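Local coordinates for uncharacterized DUF364 family protein (Pyrococcus horikoshii, PDB 3NPG), which is of unknown function but probably takes part in heavy-metal chelation, at residues A[8-13]-A[87-92]; A[26-31]-A[53-58]. One frame throughout, in Å; residues are numbered along the deposited sequence.

Interaction 1: A[8-13]-A[87-92]; sequences SRIKKK and AAINAV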
ATOM      1  N   SER A   8      27.911   0.035   4.414  1.00 28.91           N
ATOM      2  CA  SER A   8      29.062   0.304   3.552  1.00 29.16           C
ATOM      3  C   SER A   8      30.351  -0.131   4.244  1.00 33.07           C
ATOM      4  O   SER A   8      31.313  -0.504   3.578  1.00 33.19           O
ATOM      5  CB  SER A   8      29.127   1.783   3.205  1.00 33.31           C
ATOM      6  OG  SER A   8      29.845   1.994   2.004  1.00 45.16           O
ATOM      7  N   ARG A   9      30.363  -0.096   5.587  1.00 29.76           N
ATOM      8  CA  ARG A   9      31.525  -0.511   6.378  1.00 29.71           C
ATOM      9  C   ARG A   9      31.535  -2.022   6.566  1.00 33.36           C
ATOM     10  O   ARG A   9      32.608  -2.634   6.576  1.00 34.25           O
ATOM     11  CB  ARG A   9      31.552   0.215   7.733  1.00 28.32           C
ATOM     12  CG  ARG A   9      31.659   1.738   7.597  1.00 36.59           C
ATOM     13  CD  ARG A   9      31.906   2.434   8.929  1.00 43.43           C
ATOM     14  NE  ARG A   9      30.726   2.421   9.798  1.00 47.69           N
ATOM     15  CZ  ARG A   9      29.751   3.328   9.748  1.00 58.59           C
ATOM     16  NH1 ARG A   9      29.785   4.302   8.844  1.00 41.42           N
ATOM     17  NH2 ARG A   9      28.722   3.248  10.578  1.00 48.03           N
ATOM     18  N   ILE A  10      30.329  -2.640   6.680  1.00 28.14           N
ATOM     19  CA  ILE A  10      30.188  -4.097   6.822  1.00 26.78           C
ATOM     20  C   ILE A  10      30.636  -4.814   5.544  1.00 29.71           C
ATOM     21  O   ILE A  10      31.344  -5.818   5.625  1.00 29.81           O
ATOM     22  CB  ILE A  10      28.734  -4.493   7.249  1.00 28.82           C
ATOM     23  CG1 ILE A  10      28.390  -3.908   8.650  1.00 29.03           C
ATOM     24  CG2 ILE A  10      28.545  -6.027   7.225  1.00 28.93           C
ATOM     25  CD1 ILE A  10      26.906  -3.948   9.017  1.00 34.71           C
ATOM     26  N   LYS A  11      30.269  -4.268   4.359  1.00 25.20           N
ATOM     27  CA  LYS A  11      30.652  -4.875   3.076  1.00 24.50           C
ATOM     28  C   LYS A  11      32.172  -4.877   2.862  1.00 28.60           C
ATOM     29  O   LYS A  11      32.705  -5.829   2.297  1.00 29.18           O
ATOM     30  CB  LYS A  11      29.912  -4.212   1.884  1.00 25.89           C
ATOM     31  CG  LYS A  11      30.432  -2.835   1.506  1.00 23.57           C
ATOM     32  CD  LYS A  11      30.238  -2.550   0.050  1.00 24.22           C
ATOM     33  CE  LYS A  11      30.815  -1.217  -0.337  1.00 29.80           C
ATOM     34  NZ  LYS A  11      30.671  -0.961  -1.790  1.00 34.98           N
ATOM     35  N   LYS A  12      32.870  -3.823   3.347  1.00 24.95           N
ATOM     36  CA  LYS A  12      34.332  -3.719   3.242  1.00 25.60           C
ATOM     37  C   LYS A  12      35.002  -4.847   4.027  1.00 29.65           C
ATOM     38  O   LYS A  12      35.966  -5.443   3.546  1.00 30.33           O
ATOM     39  CB  LYS A  12      34.823  -2.352   3.758  1.00 28.59           C
ATOM     40  CG  LYS A  12      34.507  -1.189   2.838  1.00 36.63           C
ATOM     41  CD  LYS A  12      34.727   0.140   3.565  1.00 43.96           C
ATOM     42  CE  LYS A  12      34.407   1.348   2.714  1.00 48.70           C
ATOM     43  NZ  LYS A  12      32.970   1.406   2.338  1.00 58.78           N
ATOM     44  N   LYS A  13      34.466  -5.164   5.223  1.00 25.08           N
ATOM     45  CA  LYS A  13      34.979  -6.244   6.067  1.00 24.85           C
ATOM     46  C   LYS A  13      34.645  -7.607   5.459  1.00 28.81           C
ATOM     47  O   LYS A  13      35.470  -8.520   5.503  1.00 28.71           O
ATOM     48  CB  LYS A  13      34.389  -6.150   7.493  1.00 26.55           C
ATOM     49  CG  LYS A  13      34.810  -4.916   8.280  1.00 24.66           C
ATOM     50  CD  LYS A  13      34.128  -4.887   9.646  1.00 29.99           C
ATOM     51  CE  LYS A  13      34.521  -3.684  10.467  1.00 37.15           C
ATOM     52  N   ALA A  87      22.373 -10.681   1.567  1.00 19.73           N
ATOM     53  CA  ALA A  87      22.283 -12.151   1.525  1.00 19.60           C
ATOM     54  C   ALA A  87      23.661 -12.771   1.279  1.00 24.17           C
ATOM     55  O   ALA A  87      23.975 -13.812   1.849  1.00 23.60           O
ATOM     56  CB  ALA A  87      21.310 -12.591   0.442  1.00 20.33           C
ATOM     57  N   ALA A  88      24.503 -12.093   0.468  1.00 22.43           N
ATOM     58  CA  ALA A  88      25.873 -12.533   0.187  1.00 22.57           C
ATOM     59  C   ALA A  88      26.783 -12.320   1.399  1.00 26.58           C
ATOM     60  O   ALA A  88      27.629 -13.167   1.678  1.00 27.52           O
ATOM     61  CB  ALA A  88      26.424 -11.796  -1.020  1.00 23.60           C
ATOM     62  N   ILE A  89      26.610 -11.182   2.126  1.00 22.56           N
ATOM     63  CA  ILE A  89      27.373 -10.910   3.361  1.00 22.76           C
ATOM     64  C   ILE A  89      27.037 -11.979   4.408  1.00 25.45           C
ATOM     65  O   ILE A  89      27.937 -12.505   5.064  1.00 25.89           O
ATOM     66  CB  ILE A  89      27.100  -9.462   3.899  1.00 26.34           C
ATOM     67  CG1 ILE A  89      27.657  -8.399   2.938  1.00 26.99           C
ATOM     68  CG2 ILE A  89      27.676  -9.277   5.324  1.00 28.11           C
ATOM     69  CD1 ILE A  89      27.208  -6.990   3.238  1.00 32.78           C
ATOM     70  N   ASN A  90      25.740 -12.340   4.512  1.00 20.10           N
ATOM     71  CA  ASN A  90      25.275 -13.382   5.421  1.00 19.39           C
ATOM     72  C   ASN A  90      25.807 -14.758   5.015  1.00 24.11           C
ATOM     73  O   ASN A  90      26.144 -15.560   5.881  1.00 24.31           O
ATOM     74  CB  ASN A  90      23.750 -13.393   5.486  1.00 17.44           C
ATOM     75  CG  ASN A  90      23.163 -12.157   6.127  1.00 29.43           C
ATOM     76  OD1 ASN A  90      23.819 -11.448   6.898  1.00 23.16           O
ATOM     77  ND2 ASN A  90      21.902 -11.889   5.847  1.00 18.55           N
ATOM     78  N   ALA A  91      25.905 -15.022   3.690  1.00 20.78           N
ATOM     79  CA  ALA A  91      26.441 -16.284   3.173  1.00 20.67           C
ATOM     80  C   ALA A  91      27.886 -16.473   3.614  1.00 25.25           C
ATOM     81  O   ALA A  91      28.231 -17.526   4.159  1.00 25.18           O
ATOM     82  CB  ALA A  91      26.349 -16.306   1.657  1.00 21.39           C
ATOM     83  N   VAL A  92      28.722 -15.415   3.442  1.00 21.96           N
ATOM     84  CA  VAL A  92      30.131 -15.419   3.863  1.00 21.80           C
ATOM     85  C   VAL A  92      30.218 -15.575   5.391  1.00 25.37           C
ATOM     86  O   VAL A  92      31.042 -16.344   5.889  1.00 26.05           O
ATOM     87  CB  VAL A  92      30.866 -14.131   3.371  1.00 25.51           C
ATOM     88  CG1 VAL A  92      32.278 -14.045   3.945  1.00 25.81           C
ATOM     89  CG2 VAL A  92      30.897 -14.067   1.848  1.00 25.40           C
TER
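Ile10 and Lys11 meet Ile89 without a ring, amide or guanidinium group taking part, so no faces or edges are turned to one another: the contact is aliphatic branches against aliphatic branches. It is a buried helix-helix packing contact, joining helix 6-17 to helix 79-96 in the N-terminal part of the protein, which probably has the enolase N-terminal-like fold of its relatives. Three side chains carry it. Ile10 and Ile89 point at each other and cross at about a right angle, and their CG2 methyls make the meeting, Ile10 CG2 lying 3.9 Å from Ile89 CG2. In both residues CG2 is anti to the backbone N, with CG1 beside the N, and it is these short branches that meet. The longer branch of Ile89 diverges from that methyl pair and reaches the backbone of Lys11, where Ile89 CD1 comes to 4.0 Å from Lys11 CA.

Lys11 therefore splits its work. Its root packs on the isoleucine, while CG, lodged between the backbone N and the carbonyl carbon (chi1 75°), starts an extended chain that leads the ammonium away to salt bridges with Asp72 and Asp75. Asp75 also accepts a bond from Ser8 OG. Ile71 of helix 67-72 closes in on both Lys11 and Ile89, and Ala14 adds a further contact to Ile89 from helix 6-17. The alanines of 87-92 pack instead on Val35 and Val37 of strand 32-38, which places helix 79-96 between helix 6-17 and the antiparallel sheet. One turn of helix 6-17 is tied by a side chain as well: Lys12 NZ gives a 2.8 Å hydrogen bond to Ser8 O, arriving 59° out of the carbonyl plane.

Interaction 2: A[26-31]-A[53-58]; sequences FSFGLP and EEVQRY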
ATOM      1  N   PHE A  26      22.119 -18.226  -6.518  1.00 23.47           N
ATOM      2  CA  PHE A  26      21.451 -17.100  -5.852  1.00 22.43           C
ATOM      3  C   PHE A  26      20.036 -16.934  -6.401  1.00 26.85           C
ATOM      4  O   PHE A  26      19.705 -17.517  -7.439  1.00 26.69           O
ATOM      5  CB  PHE A  26      22.256 -15.797  -6.044  1.00 23.99           C
ATOM      6  CG  PHE A  26      22.366 -15.350  -7.484  1.00 26.00           C
ATOM      7  CD1 PHE A  26      23.360 -15.855  -8.312  1.00 29.29           C
ATOM      8  CD2 PHE A  26      21.477 -14.423  -8.011  1.00 28.34           C
ATOM      9  CE1 PHE A  26      23.443 -15.466  -9.648  1.00 30.76           C
ATOM     10  CE2 PHE A  26      21.570 -14.024  -9.345  1.00 31.95           C
ATOM     11  CZ  PHE A  26      22.551 -14.549 -10.157  1.00 30.30           C
ATOM     12  N   SER A  27      19.204 -16.113  -5.723  1.00 23.29           N
ATOM     13  CA  SER A  27      17.842 -15.831  -6.173  1.00 23.04           C
ATOM     14  C   SER A  27      17.232 -14.679  -5.389  1.00 26.58           C
ATOM     15  O   SER A  27      17.128 -14.755  -4.164  1.00 25.56           O
ATOM     16  CB  SER A  27      16.959 -17.075  -6.042  1.00 26.55           C
ATOM     17  OG  SER A  27      15.629 -16.818  -6.460  1.00 36.31           O
ATOM     18  N   PHE A  28      16.800 -13.614  -6.097  1.00 22.88           N
ATOM     19  CA  PHE A  28      16.042 -12.530  -5.483  1.00 21.62           C
ATOM     20  C   PHE A  28      14.570 -12.973  -5.436  1.00 27.89           C
ATOM     21  O   PHE A  28      13.823 -12.749  -6.387  1.00 29.01           O
ATOM     22  CB  PHE A  28      16.208 -11.219  -6.292  1.00 22.80           C
ATOM     23  CG  PHE A  28      15.449 -10.035  -5.728  1.00 23.31           C
ATOM     24  CD1 PHE A  28      15.901  -9.375  -4.593  1.00 25.38           C
ATOM     25  CD2 PHE A  28      14.311  -9.551  -6.361  1.00 24.78           C
ATOM     26  CE1 PHE A  28      15.199  -8.287  -4.072  1.00 25.81           C
ATOM     27  CE2 PHE A  28      13.615  -8.464  -5.843  1.00 27.21           C
ATOM     28  CZ  PHE A  28      14.063  -7.837  -4.704  1.00 24.94           C
ATOM     29  N   GLY A  29      14.227 -13.748  -4.414  1.00 25.22           N
ATOM     30  CA  GLY A  29      12.908 -14.359  -4.316  1.00 25.79           C
ATOM     31  C   GLY A  29      12.176 -14.091  -3.026  1.00 30.15           C
ATOM     32  O   GLY A  29      12.682 -13.385  -2.154  1.00 29.73           O
ATOM     33  N   LEU A  30      10.954 -14.661  -2.901  1.00 26.80           N
ATOM     34  CA  LEU A  30      10.103 -14.486  -1.728  1.00 26.52           C
ATOM     35  C   LEU A  30       9.929 -15.816  -0.959  1.00 31.25           C
ATOM     36  O   LEU A  30       9.825 -16.878  -1.579  1.00 31.70           O
ATOM     37  CB  LEU A  30       8.726 -13.932  -2.142  1.00 27.24           C
ATOM     38  CG  LEU A  30       8.695 -12.473  -2.611  1.00 31.98           C
ATOM     39  CD1 LEU A  30       7.392 -12.161  -3.294  1.00 32.76           C
ATOM     40  CD2 LEU A  30       8.922 -11.514  -1.451  1.00 33.50           C
ATOM     41  N   PRO A  31       9.884 -15.782   0.400  1.00 26.93           N
ATOM     42  CA  PRO A  31       9.961 -14.592   1.276  1.00 26.11           C
ATOM     43  C   PRO A  31      11.380 -14.040   1.431  1.00 29.79           C
ATOM     44  O   PRO A  31      11.552 -12.885   1.832  1.00 29.56           O
ATOM     45  CB  PRO A  31       9.402 -15.116   2.604  1.00 27.60           C
ATOM     46  CG  PRO A  31       9.781 -16.569   2.616  1.00 31.88           C
ATOM     47  CD  PRO A  31       9.690 -17.023   1.181  1.00 28.01           C
ATOM     48  N   GLU A  53       7.507  -4.155  -1.133  1.00 31.53           N
ATOM     49  CA  GLU A  53       6.905  -2.822  -0.983  1.00 31.64           C
ATOM     50  C   GLU A  53       7.940  -1.695  -1.184  1.00 35.54           C
ATOM     51  O   GLU A  53       7.561  -0.562  -1.443  1.00 35.89           O
ATOM     52  CB  GLU A  53       6.189  -2.683   0.385  1.00 32.93           C
ATOM     53  CG  GLU A  53       7.114  -2.779   1.599  1.00 44.60           C
ATOM     54  CD  GLU A  53       7.401  -4.180   2.116  1.00 57.22           C
ATOM     55  OE1 GLU A  53       6.922  -5.161   1.500  1.00 42.17           O
ATOM     56  OE2 GLU A  53       8.100  -4.292   3.149  1.00 46.78           O
ATOM     57  N   GLU A  54       9.245  -2.030  -1.092  1.00 31.83           N
ATOM     58  CA  GLU A  54      10.342  -1.075  -1.275  1.00 31.47           C
ATOM     59  C   GLU A  54      10.823  -1.049  -2.736  1.00 36.21           C
ATOM     60  O   GLU A  54      11.538  -0.123  -3.133  1.00 36.51           O
ATOM     61  CB  GLU A  54      11.515  -1.423  -0.340  1.00 32.09           C
ATOM     62  CG  GLU A  54      11.148  -1.425   1.132  1.00 42.04           C
ATOM     63  CD  GLU A  54      10.912  -0.050   1.717  1.00 63.33           C
ATOM     64  OE1 GLU A  54      11.891   0.724   1.828  1.00 58.51           O
ATOM     65  OE2 GLU A  54       9.753   0.245   2.093  1.00 55.00           O
ATOM     66  N   VAL A  55      10.448  -2.083  -3.530  1.00 32.20           N
ATOM     67  CA  VAL A  55      10.858  -2.185  -4.934  1.00 31.93           C
ATOM     68  C   VAL A  55      10.057  -1.210  -5.803  1.00 37.56           C
ATOM     69  O   VAL A  55       8.824  -1.304  -5.873  1.00 37.82           O
ATOM     70  CB  VAL A  55      10.756  -3.643  -5.469  1.00 35.02           C
ATOM     71  CG1 VAL A  55      11.285  -3.740  -6.897  1.00 35.07           C
ATOM     72  CG2 VAL A  55      11.489  -4.619  -4.555  1.00 33.90           C
ATOM     73  N   GLN A  56      10.747  -0.276  -6.457  1.00 34.66           N
ATOM     74  CA  GLN A  56      10.088   0.687  -7.337  1.00 35.67           C
ATOM     75  C   GLN A  56      10.266   0.278  -8.791  1.00 40.38           C
ATOM     76  O   GLN A  56       9.397   0.545  -9.624  1.00 40.59           O
ATOM     77  CB  GLN A  56      10.635   2.107  -7.098  1.00 37.18           C
ATOM     78  CG  GLN A  56      10.566   2.547  -5.631  1.00 42.00           C
ATOM     79  CD  GLN A  56      10.436   4.036  -5.480  1.00 58.77           C
ATOM     80  OE1 GLN A  56      10.120   4.761  -6.431  1.00 57.17           O
ATOM     81  NE2 GLN A  56      10.597   4.515  -4.262  1.00 47.32           N
ATOM     82  N   ARG A  57      11.397  -0.395  -9.092  1.00 36.54           N
ATOM     83  CA  ARG A  57      11.737  -0.866 -10.437  1.00 36.67           C
ATOM     84  C   ARG A  57      12.432  -2.225 -10.338  1.00 39.93           C
ATOM     85  O   ARG A  57      13.192  -2.462  -9.390  1.00 38.46           O
ATOM     86  CB  ARG A  57      12.677   0.141 -11.137  1.00 37.21           C
ATOM     87  CG  ARG A  57      12.059   1.520 -11.368  1.00 49.10           C
ATOM     88  CD  ARG A  57      13.118   2.611 -11.479  1.00 56.27           C
ATOM     89  NE  ARG A  57      13.818   2.839 -10.206  1.00 55.33           N
ATOM     90  CZ  ARG A  57      13.397   3.681  -9.265  1.00 63.97           C
ATOM     91  NH1 ARG A  57      12.271   4.364  -9.431  1.00 49.05           N
ATOM     92  NH2 ARG A  57      14.092   3.832  -8.145  1.00 49.50           N
ATOM     93  N   TYR A  58      12.213  -3.104 -11.332  1.00 36.79           N
ATOM     94  CA  TYR A  58      12.889  -4.399 -11.372  1.00 35.75           C
ATOM     95  C   TYR A  58      14.095  -4.348 -12.291  1.00 40.00           C
ATOM     96  O   TYR A  58      14.040  -4.815 -13.433  1.00 40.79           O
ATOM     97  CB  TYR A  58      11.917  -5.537 -11.743  1.00 36.85           C
ATOM     98  CG  TYR A  58      10.995  -5.909 -10.603  1.00 38.08           C
ATOM     99  CD1 TYR A  58      11.448  -6.678  -9.535  1.00 39.40           C
ATOM    100  CD2 TYR A  58       9.689  -5.434 -10.555  1.00 39.42           C
ATOM    101  CE1 TYR A  58      10.620  -6.977  -8.455  1.00 39.98           C
ATOM    102  CE2 TYR A  58       8.849  -5.728  -9.480  1.00 40.04           C
ATOM    103  CZ  TYR A  58       9.319  -6.500  -8.432  1.00 47.35           C
ATOM    104  OH  TYR A  58       8.489  -6.794  -7.376  1.00 48.89           O
TER
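Phe28 and Val55 reach for each other from opposite directions, and the phenyl ring presents its edge, not a face. At its far end, Phe28 CZ lies 4.1 Å from Val55 CG2; next to it on the rim, Phe28 CE2 is 4.2 Å from Tyr58 CE1. Each aromatic ring is thus met near its own plane, edge to edge, with no stacking. Val55 serves both rings: its CG2 meets Phe28, while its CG1 sits 3.6 Å above one face of the Tyr58 ring, toward the rim. With CG anti to its backbone N (chi1 180°), Phe28 projects its ring from the centre of an inverse gamma turn just past strand 22-27; the bond of that turn, Gly29 N to Ser27 O, is weak.

The surroundings belong partly to the assembly. Tyr58 also packs on Leu30 of the second subunit, Tyr58 of that subunit packs back on Leu30 and Pro31, and Glu54, Gln56 and Arg57 bond to the third. Within the chain, helix 79-96 lies against both sides of the contact, Ile80 and Thr83 touching Phe28 and Ile79 touching Val55, while Thr33 of strand 32-38 also packs on Phe28.

In the fold
The segments run in the order 8-13, 26-31, 53-58, 87-92, so interaction 1 brackets interaction 2 along the chain, and all four belong to the same putative heavy-metal chelation region. The centres are 19 Å apart and the nearest atoms about 7 Å, so the two do not touch. Helix 79-96 is what they share: its middle turns pack on helix 6-17 in interaction 1, and its first turns border interaction 2. Helix 6-17 is followed in the chain by strand 22-27, one of the two outer strands of the chain's three-stranded antiparallel sheet. Interaction 1 stays inside the subunit, whereas interaction 2 lies where the second and third subunits of the tetramer approach.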